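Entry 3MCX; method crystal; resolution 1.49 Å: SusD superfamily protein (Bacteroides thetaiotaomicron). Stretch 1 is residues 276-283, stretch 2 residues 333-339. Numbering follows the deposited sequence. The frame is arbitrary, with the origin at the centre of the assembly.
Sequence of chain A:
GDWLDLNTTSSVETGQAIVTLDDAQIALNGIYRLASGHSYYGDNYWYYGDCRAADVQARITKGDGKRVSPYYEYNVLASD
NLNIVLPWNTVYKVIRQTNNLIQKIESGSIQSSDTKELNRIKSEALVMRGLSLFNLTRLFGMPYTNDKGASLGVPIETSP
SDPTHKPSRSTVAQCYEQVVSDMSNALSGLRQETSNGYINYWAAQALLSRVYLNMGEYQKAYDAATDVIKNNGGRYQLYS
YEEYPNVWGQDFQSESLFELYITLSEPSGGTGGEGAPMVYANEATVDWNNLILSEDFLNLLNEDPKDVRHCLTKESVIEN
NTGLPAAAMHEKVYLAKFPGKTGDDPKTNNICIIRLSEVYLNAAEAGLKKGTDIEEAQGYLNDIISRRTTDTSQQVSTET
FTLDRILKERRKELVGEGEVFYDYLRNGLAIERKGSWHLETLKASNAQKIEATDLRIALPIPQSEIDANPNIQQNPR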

# COMPACT_ATOMS: atom_id res chain seq x y z
N ALA A 276 -12.09 -0.73 -0.44
CA ALA A 276 -11.71 0.49 0.26
C ALA A 276 -12.53 1.69 -0.15
O ALA A 276 -12.88 2.48 0.71
CB ALA A 276 -10.18 0.77 0.17
N PRO A 277 -12.78 1.90 -1.45
CA PRO A 277 -13.53 3.09 -1.83
C PRO A 277 -14.91 3.16 -1.17
O PRO A 277 -15.33 4.24 -0.72
CB PRO A 277 -13.57 3.00 -3.36
CG PRO A 277 -12.25 2.35 -3.68
CD PRO A 277 -12.14 1.25 -2.61
N MSE A 278 -15.63 2.04 -1.07
CA MSE A 278 -16.91 2.02 -0.39
C MSE A 278 -16.74 2.16 1.12
O MSE A 278 -17.58 2.75 1.79
CB MSE A 278 -17.72 0.77 -0.74
CG MSE A 278 -18.37 0.86 -2.09
SE MSE A 278 -19.49 2.40 -2.42
CE MSE A 278 -20.64 2.23 -0.91
N VAL A 279 -15.65 1.62 1.65
CA VAL A 279 -15.42 1.73 3.09
C VAL A 279 -15.04 3.17 3.49
O VAL A 279 -15.30 3.58 4.62
CB VAL A 279 -14.44 0.63 3.58
CG1 VAL A 279 -14.19 0.70 5.13
CG2 VAL A 279 -15.01 -0.74 3.17
N TYR A 280 -14.53 3.95 2.54
CA TYR A 280 -14.32 5.39 2.75
C TYR A 280 -15.54 6.23 2.37
O TYR A 280 -15.54 7.44 2.57
CB TYR A 280 -13.15 5.88 1.84
CG TYR A 280 -11.76 5.67 2.37
CD1 TYR A 280 -11.28 6.43 3.44
CD2 TYR A 280 -10.89 4.74 1.79
CE1 TYR A 280 -9.99 6.26 3.95
CE2 TYR A 280 -9.60 4.56 2.30
CZ TYR A 280 -9.17 5.31 3.38
OH TYR A 280 -7.91 5.09 3.88
N ALA A 281 -16.60 5.63 1.80
CA ALA A 281 -17.62 6.40 1.12
C ALA A 281 -18.41 7.29 2.06
O ALA A 281 -18.59 6.99 3.25
CB ALA A 281 -18.59 5.45 0.38
N ASN A 282 -18.87 8.38 1.47
CA ASN A 282 -19.69 9.41 2.10
C ASN A 282 -21.09 9.20 1.56
O ASN A 282 -21.48 9.75 0.52
CB ASN A 282 -19.07 10.76 1.77
CG ASN A 282 -19.64 11.91 2.54
OD1 ASN A 282 -20.62 11.78 3.29
ND2 ASN A 282 -19.01 13.09 2.37
N GLU A 283 -21.84 8.37 2.28
CA GLU A 283 -23.06 7.76 1.73
C GLU A 283 -24.31 8.54 2.12
O GLU A 283 -24.36 9.17 3.19
CB GLU A 283 -23.20 6.33 2.27
CG GLU A 283 -22.03 5.41 1.98
CD GLU A 283 -22.02 4.19 2.87
OE1 GLU A 283 -21.74 4.34 4.07
OE2 GLU A 283 -22.26 3.07 2.33
N VAL A 333 -14.30 14.93 7.66
CA VAL A 333 -13.64 13.66 7.96
C VAL A 333 -13.80 12.60 6.87
O VAL A 333 -13.29 11.51 7.03
CB VAL A 333 -14.14 13.09 9.31
CG1 VAL A 333 -13.81 14.09 10.44
CG2 VAL A 333 -15.66 12.70 9.27
N TYR A 334 -14.40 12.93 5.72
CA TYR A 334 -14.51 11.95 4.65
C TYR A 334 -13.43 12.22 3.61
O TYR A 334 -13.27 13.36 3.18
CB TYR A 334 -15.91 12.00 4.01
CG TYR A 334 -16.98 11.53 4.97
CD1 TYR A 334 -17.46 12.35 5.92
CD2 TYR A 334 -17.46 10.21 4.96
CE1 TYR A 334 -18.39 11.94 6.84
CE2 TYR A 334 -18.40 9.78 5.89
CZ TYR A 334 -18.90 10.66 6.80
OH TYR A 334 -19.87 10.29 7.73
N LEU A 335 -12.64 11.20 3.29
CA LEU A 335 -11.57 11.30 2.30
C LEU A 335 -12.16 11.06 0.93
O LEU A 335 -12.79 10.01 0.73
CB LEU A 335 -10.50 10.26 2.62
CG LEU A 335 -9.28 10.27 1.69
CD1 LEU A 335 -8.55 11.60 1.81
CD2 LEU A 335 -8.36 9.06 1.94
N ALA A 336 -11.93 11.95 -0.02
CA ALA A 336 -12.57 11.89 -1.35
C ALA A 336 -11.60 11.46 -2.47
O ALA A 336 -11.81 11.80 -3.62
CB ALA A 336 -13.23 13.23 -1.69
N LYS A 337 -10.55 10.73 -2.14
CA LYS A 337 -9.59 10.28 -3.14
C LYS A 337 -10.13 9.24 -4.13
O LYS A 337 -9.59 9.13 -5.21
CB LYS A 337 -8.33 9.70 -2.50
CG LYS A 337 -7.35 10.73 -2.10
CD LYS A 337 -6.01 10.10 -1.72
CE LYS A 337 -5.05 11.22 -1.44
NZ LYS A 337 -3.77 10.78 -0.89
N PHE A 338 -11.15 8.46 -3.76
CA PHE A 338 -11.59 7.33 -4.58
C PHE A 338 -13.09 7.41 -4.87
O PHE A 338 -13.88 6.54 -4.48
CB PHE A 338 -11.22 6.02 -3.87
CG PHE A 338 -9.83 6.01 -3.32
CD1 PHE A 338 -8.74 6.20 -4.17
CD2 PHE A 338 -9.59 5.93 -1.93
CE1 PHE A 338 -7.42 6.24 -3.65
CE2 PHE A 338 -8.27 5.97 -1.42
CZ PHE A 338 -7.19 6.14 -2.29
N PRO A 339 -13.52 8.46 -5.61
CA PRO A 339 -14.96 8.68 -5.81
C PRO A 339 -15.56 7.86 -6.97
O PRO A 339 -16.77 7.93 -7.20
CB PRO A 339 -15.00 10.14 -6.14
CG PRO A 339 -13.73 10.34 -6.99
CD PRO A 339 -12.71 9.52 -6.26
O HOH W 1 -14.64 6.57 -1.82
O HOH W 2 -15.56 9.79 1.03
O HOH W 3 -13.81 8.71 4.39

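The contact between residues 276-283 and 333-339 is a small, largely apolar and aromatic packing in which no hydrogen bond passes directly between the stretches and ordered water joins their backbones instead. It illustrates a general principle: where two backbones run alongside each other without bonding directly, water can link their polar groups while side chains pack beside them. Here the nearest CA atoms are 5.4 Å apart at Pro277 and Phe338, and 6.5 Å at Tyr280 and Leu335. The pairings run in opposite sequence order, Pro277 with Phe338, Tyr280 with Leu335 and Asn282 with Tyr334.

Stretch 1 begins as helix, and Tyr280 N donates to Ala276 O at 2.9 Å. Tyr280 O has no such partner within the stretch and becomes the hub of the solvent bridges. Water 2 donates to Tyr280 O and to Leu335 O, 2.8 Å in each case, while water 3 donates to Tyr280 O at 2.8 Å and accepts from Leu335 N at 3.0 Å. Water 1 repeats the device further along, donating to Pro277 O at 2.7 Å and Phe338 O at 2.8 Å; two carbonyl acceptors, unable to bond to each other, are linked by one donor molecule.

Around these bridges the side chains close up. Leu335 CD2 sits over one face of the Tyr280 ring, 4.2 Å from its centroid, a CH-pi contact that sets a methyl group against the aromatic cloud. Tyr280 CD2 also approaches Phe338 CD2 at 4.1 Å, near the plane of the phenylalanine ring and at its edge. Pro277 CG packs against Phe338 CB at 3.8 Å. At the other end, Asn282 CB comes within 3.6 Å of Tyr334 CD2, and its amide carbon lies over the ring face; the amide's polar atoms are hydrogen-bonded elsewhere in the structure.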